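PA14 domain-containing protein (Clostridium clariflavum, PDB 6QDI) probably senses extracellular biomass polysaccharides through its tandem calcium-binding PA14 domains, as part of a membrane-bound RsgI-type anti-sigma factor. Local coordinates at residues I65-N77 against D105-V119. Numbering follows the deposited sequence.
Sequences ISRDNGVRLWIDN and DIKLEYFNNTGNGFV. With CA (calcium ion), chain D; EDO (1,2-ethanediol), chain C.
Strand 71-75 runs antiparallel to 105-113, their axes 4.7 Å apart, through paired backbone bonds such as Arg72 with Glu109 and Trp74 with Lys107. A classic beta bulge, Asn69 and Gly70 facing Phe111, follows the cis peptide between Asp68 and Asn69; before it in the chain, strand 65-68 pairs antiparallel with 117-119 in the second sheet. Asp68 O ties the two sheets together, accepting from both Phe118 N and the hydroxyl of Tyr110 (OH to O 2.7 Å).

The end of strand 65-68 and the loop after strand 105-113 together build a calcium site of the first PA14 domain. Asp68 OD1 (2.3 Å from the calcium), Asn69 OD1, Asn112 OD1 and the carbonyls of Thr114 and Asn116 bind the ion, and a 1,2-ethanediol, probably from the crystallisation liquor, adds both hydroxyls. Asn113 N donates almost straight (173°) to Asn69 OD1, 3.0 Å away and tilted from the amide plane, so this oxygen both binds calcium and accepts a backbone bond. With CG anti to the backbone N (chi1 176°), Asp68 sends its carboxylate to the metal while its CB sits over the centre of the Phe118 ring, 3.5 Å from the centroid.

Farther along, Lys107 bends at chi3 (56°) to lay CE over the six-membered ring of Trp74 and hold NZ 4.2 Å from its centroid, a cation-pi contact. Glu109 OE1 meets that ring's edge at CH2 (3.4 Å), while OE2 salt-bridges Arg48.

On the other face, Val71, Leu73 and Ile75 pack against Leu108 and Ile106, joined by Leu121 of strand 117-125 and Trp49 of strand 44-53; strands 78-83 and 44-53 flank the pair within its sheet.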
loop_
_atom_site.group_PDB
_atom_site.type_symbol
_atom_site.label_atom_id
_atom_site.label_comp_id
_atom_site.label_asym_id
_atom_site.label_seq_id
_atom_site.Cartn_x
_atom_site.Cartn_y
_atom_site.Cartn_z
ATOM N N ILE A 65 -15.758 5.335 15.379
ATOM C CA ILE A 65 -14.383 5.200 15.003
ATOM C C ILE A 65 -13.553 6.328 15.583
ATOM O O ILE A 65 -13.919 7.490 15.494
ATOM C CB ILE A 65 -14.255 5.094 13.486
ATOM C CG1 ILE A 65 -14.788 3.703 13.049
ATOM C CG2 ILE A 65 -12.799 5.180 13.057
ATOM C CD1 ILE A 65 -14.681 3.258 11.626
ATOM N N SER A 66 -12.417 5.946 16.168
ATOM C CA SER A 66 -11.297 6.845 16.476
ATOM C C SER A 66 -10.208 6.516 15.470
ATOM O O SER A 66 -9.898 5.327 15.294
ATOM C CB SER A 66 -10.808 6.582 17.910
ATOM O OG SER A 66 -11.854 6.669 18.851
ATOM N N ARG A 67 -9.643 7.532 14.805
ATOM C CA ARG A 67 -8.772 7.261 13.671
ATOM C C ARG A 67 -7.642 8.278 13.571
ATOM O O ARG A 67 -7.835 9.491 13.736
ATOM C CB ARG A 67 -9.561 7.286 12.358
ATOM C CG ARG A 67 -10.163 8.657 12.022
ATOM C CD ARG A 67 -11.013 8.704 10.797
ATOM N NE ARG A 67 -11.464 10.049 10.508
ATOM C CZ ARG A 67 -10.825 10.940 9.779
ATOM N NH1 ARG A 67 -11.394 12.116 9.556
ATOM N NH2 ARG A 67 -9.637 10.658 9.237
ATOM N N ASP A 68 -6.501 7.760 13.130
ATOM C CA ASP A 68 -5.375 8.593 12.673
ATOM C C ASP A 68 -4.681 7.679 11.677
ATOM O O ASP A 68 -4.012 6.758 12.125
ATOM C CB ASP A 68 -4.513 9.006 13.839
ATOM C CG ASP A 68 -3.315 9.781 13.423
ATOM O OD1 ASP A 68 -3.001 9.816 12.204
ATOM O OD2 ASP A 68 -2.628 10.362 14.330
ATOM N N ASN A 69 -4.857 7.797 10.348
ATOM C CA ASN A 69 -5.559 8.850 9.647
ATOM C C ASN A 69 -6.917 8.399 9.090
ATOM O O ASN A 69 -7.898 8.417 9.838
ATOM C CB ASN A 69 -4.651 9.437 8.548
ATOM C CG ASN A 69 -3.487 10.187 9.149
ATOM O OD1 ASN A 69 -2.373 9.655 9.252
ATOM N ND2 ASN A 69 -3.773 11.379 9.666
ATOM N N GLY A 70 -7.010 8.016 7.833
ATOM C CA GLY A 70 -8.321 7.847 7.211
ATOM C C GLY A 70 -8.976 6.509 7.492
ATOM O O GLY A 70 -8.304 5.498 7.687
ATOM N N VAL A 71 -10.315 6.508 7.474
ATOM C CA VAL A 71 -11.117 5.293 7.588
ATOM C C VAL A 71 -12.312 5.344 6.669
ATOM O O VAL A 71 -12.937 6.414 6.497
ATOM C CB VAL A 71 -11.588 5.053 9.043
ATOM C CG1 VAL A 71 -12.772 4.080 9.163
ATOM C CG2 VAL A 71 -10.419 4.657 9.925
ATOM N N ARG A 72 -12.677 4.181 6.130
ATOM C CA ARG A 72 -13.993 3.931 5.552
ATOM C C ARG A 72 -14.528 2.671 6.208
ATOM O O ARG A 72 -13.840 1.672 6.289
ATOM C CB ARG A 72 -13.944 3.754 4.024
ATOM C CG ARG A 72 -13.660 5.059 3.275
ATOM C CD ARG A 72 -13.996 5.029 1.817
ATOM N NE ARG A 72 -13.822 6.338 1.148
ATOM C CZ ARG A 72 -12.845 6.651 0.288
ATOM N NH1 ARG A 72 -11.846 5.758 0.020
ATOM N NH2 ARG A 72 -12.836 7.871 -0.279
ATOM N N LEU A 73 -15.811 2.716 6.623
ATOM C CA LEU A 73 -16.488 1.571 7.242
ATOM C C LEU A 73 -17.767 1.240 6.512
ATOM O O LEU A 73 -18.626 2.106 6.410
ATOM C CB LEU A 73 -16.816 1.827 8.691
ATOM C CG LEU A 73 -17.612 0.716 9.426
ATOM C CD1 LEU A 73 -16.797 -0.538 9.597
ATOM C CD2 LEU A 73 -18.091 1.215 10.774
ATOM N N TRP A 74 -17.857 0.004 6.040
ATOM C CA TRP A 74 -19.074 -0.534 5.444
ATOM C C TRP A 74 -19.622 -1.606 6.376
ATOM O O TRP A 74 -18.905 -2.530 6.775
ATOM C CB TRP A 74 -18.829 -1.193 4.068
ATOM C CG TRP A 74 -18.377 -0.379 2.913
ATOM C CD1 TRP A 74 -19.142 0.011 1.852
ATOM C CD2 TRP A 74 -17.056 0.084 2.615
ATOM N NE1 TRP A 74 -18.397 0.668 0.935
ATOM C CE2 TRP A 74 -17.121 0.768 1.382
ATOM C CE3 TRP A 74 -15.828 0.020 3.285
ATOM C CZ2 TRP A 74 -15.996 1.314 0.776
ATOM C CZ3 TRP A 74 -14.701 0.587 2.683
ATOM C CH2 TRP A 74 -14.797 1.207 1.437
ATOM N N ILE A 75 -20.925 -1.515 6.676
ATOM C CA ILE A 75 -21.645 -2.557 7.409
ATOM C C ILE A 75 -22.806 -2.951 6.505
ATOM O O ILE A 75 -23.501 -2.085 6.011
ATOM C CB ILE A 75 -22.191 -2.062 8.773
ATOM C CG1 ILE A 75 -21.072 -1.572 9.710
ATOM C CG2 ILE A 75 -23.034 -3.160 9.417
ATOM C CD1 ILE A 75 -20.168 -2.663 10.215
ATOM N N ASP A 76 -22.995 -4.241 6.277
ATOM C CA ASP A 76 -24.051 -4.725 5.393
ATOM C C ASP A 76 -23.945 -4.094 4.011
ATOM O O ASP A 76 -24.952 -3.770 3.357
ATOM C CB ASP A 76 -25.438 -4.455 5.989
ATOM C CG ASP A 76 -26.562 -5.175 5.239
ATOM O OD1 ASP A 76 -26.325 -6.295 4.747
ATOM O OD2 ASP A 76 -27.655 -4.619 5.166
ATOM N N ASN A 77 -22.717 -3.868 3.568
ATOM C CA ASN A 77 -22.414 -3.266 2.283
ATOM C C ASN A 77 -22.891 -1.828 2.136
ATOM O O ASN A 77 -22.896 -1.274 1.018
ATOM C CB ASN A 77 -22.846 -4.179 1.139
ATOM C CG ASN A 77 -22.235 -5.562 1.291
ATOM O OD1 ASN A 77 -21.037 -5.726 1.188
ATOM N ND2 ASN A 77 -23.073 -6.563 1.625
ATOM N N ASP A 105 -21.953 -8.492 6.343
ATOM C CA ASP A 105 -20.644 -8.123 5.879
ATOM C C ASP A 105 -20.122 -6.911 6.656
ATOM O O ASP A 105 -20.887 -6.004 6.999
ATOM C CB ASP A 105 -20.700 -7.780 4.410
ATOM C CG ASP A 105 -20.972 -9.003 3.555
ATOM O OD1 ASP A 105 -20.336 -10.046 3.814
ATOM O OD2 ASP A 105 -21.757 -8.899 2.639
ATOM N N ILE A 106 -18.818 -6.904 6.874
ATOM C CA ILE A 106 -18.129 -5.758 7.437
ATOM C C ILE A 106 -16.837 -5.613 6.627
ATOM O O ILE A 106 -16.119 -6.585 6.388
ATOM C CB ILE A 106 -17.868 -5.859 8.970
ATOM C CG1 ILE A 106 -17.060 -4.660 9.459
ATOM C CG2 ILE A 106 -17.215 -7.174 9.344
ATOM C CD1 ILE A 106 -17.081 -4.530 10.968
ATOM N N LYS A 107 -16.532 -4.363 6.262
ATOM C CA LYS A 107 -15.260 -3.993 5.636
ATOM C C LYS A 107 -14.812 -2.691 6.237
ATOM O O LYS A 107 -15.614 -1.732 6.293
ATOM C CB LYS A 107 -15.425 -3.874 4.115
ATOM C CG LYS A 107 -14.148 -3.423 3.423
ATOM C CD LYS A 107 -14.218 -3.491 1.900
ATOM C CE LYS A 107 -15.341 -2.720 1.279
ATOM N NZ LYS A 107 -15.297 -2.800 -0.207
ATOM N N LEU A 108 -13.579 -2.614 6.701
ATOM C CA LEU A 108 -13.045 -1.394 7.271
ATOM C C LEU A 108 -11.689 -1.178 6.606
ATOM O O LEU A 108 -10.807 -2.024 6.719
ATOM C CB LEU A 108 -12.913 -1.499 8.782
ATOM C CG LEU A 108 -12.664 -0.172 9.553
ATOM C CD1 LEU A 108 -12.979 -0.346 11.027
ATOM C CD2 LEU A 108 -11.272 0.387 9.452
ATOM N N GLU A 109 -11.546 -0.033 5.934
ATOM C CA GLU A 109 -10.290 0.367 5.327
ATOM C C GLU A 109 -9.690 1.529 6.127
ATOM O O GLU A 109 -10.423 2.389 6.616
ATOM C CB GLU A 109 -10.520 0.755 3.871
ATOM C CG GLU A 109 -10.840 -0.443 3.010
ATOM C CD GLU A 109 -11.262 -0.162 1.587
ATOM O OE1 GLU A 109 -11.378 1.013 1.196
ATOM O OE2 GLU A 109 -11.399 -1.153 0.838
ATOM N N TYR A 110 -8.367 1.531 6.235
ATOM C CA TYR A 110 -7.665 2.452 7.122
ATOM C C TYR A 110 -6.324 2.837 6.498
ATOM O O TYR A 110 -5.676 1.985 5.865
ATOM C CB TYR A 110 -7.418 1.709 8.471
ATOM C CG TYR A 110 -6.339 2.367 9.293
ATOM C CD1 TYR A 110 -6.592 3.484 10.071
ATOM C CD2 TYR A 110 -5.020 1.941 9.189
ATOM C CE1 TYR A 110 -5.568 4.142 10.730
ATOM C CE2 TYR A 110 -3.977 2.618 9.798
ATOM C CZ TYR A 110 -4.257 3.734 10.563
ATOM O OH TYR A 110 -3.220 4.386 11.172
ATOM N N PHE A 111 -5.858 4.065 6.751
ATOM C CA PHE A 111 -4.483 4.410 6.430
ATOM C C PHE A 111 -3.825 5.281 7.451
ATOM O O PHE A 111 -4.482 6.112 8.098
ATOM C CB PHE A 111 -4.331 5.019 5.006
ATOM C CG PHE A 111 -4.814 6.449 4.840
ATOM C CD1 PHE A 111 -3.959 7.525 5.069
ATOM C CD2 PHE A 111 -6.098 6.727 4.416
ATOM C CE1 PHE A 111 -4.373 8.824 4.879
ATOM C CE2 PHE A 111 -6.507 8.036 4.206
ATOM C CZ PHE A 111 -5.669 9.092 4.439
ATOM N N ASN A 112 -2.501 5.163 7.528
ATOM C CA ASN A 112 -1.629 6.103 8.225
ATOM C C ASN A 112 -0.774 6.809 7.206
ATOM O O ASN A 112 -0.085 6.156 6.419
ATOM C CB ASN A 112 -0.762 5.445 9.274
ATOM C CG ASN A 112 -0.082 6.473 10.153
ATOM O OD1 ASN A 112 -0.572 7.589 10.241
ATOM N ND2 ASN A 112 1.031 6.124 10.813
ATOM N N ASN A 113 -0.779 8.147 7.235
ATOM C CA ASN A 113 0.040 8.975 6.355
ATOM C C ASN A 113 0.919 9.887 7.229
ATOM O O ASN A 113 0.633 11.079 7.357
ATOM C CB ASN A 113 -0.842 9.783 5.432
ATOM C CG ASN A 113 -0.061 10.609 4.429
ATOM O OD1 ASN A 113 1.123 10.483 4.252
ATOM N ND2 ASN A 113 -0.766 11.442 3.746
ATOM N N THR A 114 1.970 9.281 7.784
ATOM C CA THR A 114 2.969 9.864 8.712
ATOM C C THR A 114 2.443 9.991 10.132
ATOM O O THR A 114 1.230 10.054 10.398
ATOM C CB THR A 114 3.569 11.212 8.271
ATOM O OG1 THR A 114 2.669 12.305 8.498
ATOM C CG2 THR A 114 4.019 11.163 6.828
ATOM N N GLY A 115 3.383 10.044 11.060
ATOM C CA GLY A 115 3.070 10.260 12.457
ATOM C C GLY A 115 2.398 9.069 13.092
ATOM O O GLY A 115 2.524 7.926 12.651
ATOM N N ASN A 116 1.697 9.354 14.173
ATOM C CA ASN A 116 0.972 8.348 14.908
ATOM C C ASN A 116 -0.029 7.650 13.978
ATOM O O ASN A 116 -0.589 8.263 13.065
ATOM C CB ASN A 116 0.194 9.011 16.055
ATOM C CG ASN A 116 -0.137 8.056 17.213
ATOM O OD1 ASN A 116 0.095 6.841 17.163
ATOM N ND2 ASN A 116 -0.725 8.630 18.262
ATOM N N GLY A 117 -0.298 6.385 14.278
ATOM C CA GLY A 117 -1.329 5.609 13.628
ATOM C C GLY A 117 -2.154 4.890 14.680
ATOM O O GLY A 117 -1.599 4.236 15.538
ATOM N N PHE A 118 -3.485 5.034 14.595
ATOM C CA PHE A 118 -4.379 4.314 15.478
ATOM C C PHE A 118 -5.743 4.166 14.804
ATOM O O PHE A 118 -6.135 5.003 13.992
ATOM C CB PHE A 118 -4.478 4.944 16.875
ATOM C CG PHE A 118 -4.846 6.400 16.920
ATOM C CD1 PHE A 118 -6.161 6.814 16.733
ATOM C CD2 PHE A 118 -3.896 7.343 17.276
ATOM C CE1 PHE A 118 -6.511 8.160 16.838
ATOM C CE2 PHE A 118 -4.250 8.685 17.417
ATOM C CZ PHE A 118 -5.535 9.090 17.185
ATOM N N VAL A 119 -6.479 3.135 15.218
ATOM C CA VAL A 119 -7.822 2.925 14.747
ATOM C C VAL A 119 -8.531 2.017 15.749
ATOM O O VAL A 119 -8.015 0.952 16.133
ATOM C CB VAL A 119 -7.866 2.386 13.313
ATOM C CG1 VAL A 119 -7.125 1.088 13.101
ATOM C CG2 VAL A 119 -9.297 2.254 12.827
HETATM CA CA CA D . -0.901 9.701 11.213
HETATM C C1 EDO C . -0.724 12.650 12.743
HETATM O O1 EDO C . -0.464 11.271 13.080
HETATM C C2 EDO C . -0.274 12.911 11.293
HETATM O O2 EDO C . -1.053 12.054 10.503
HETATM O O HOH W 1 -10.809 3.566 1.299
HETATM O O HOH W 2 -24.362 -8.152 4.732
HETATM O O HOH W 3 -20.099 -4.341 4.561
HETATM O O HOH W 4 -19.576 -7.867 0.610
#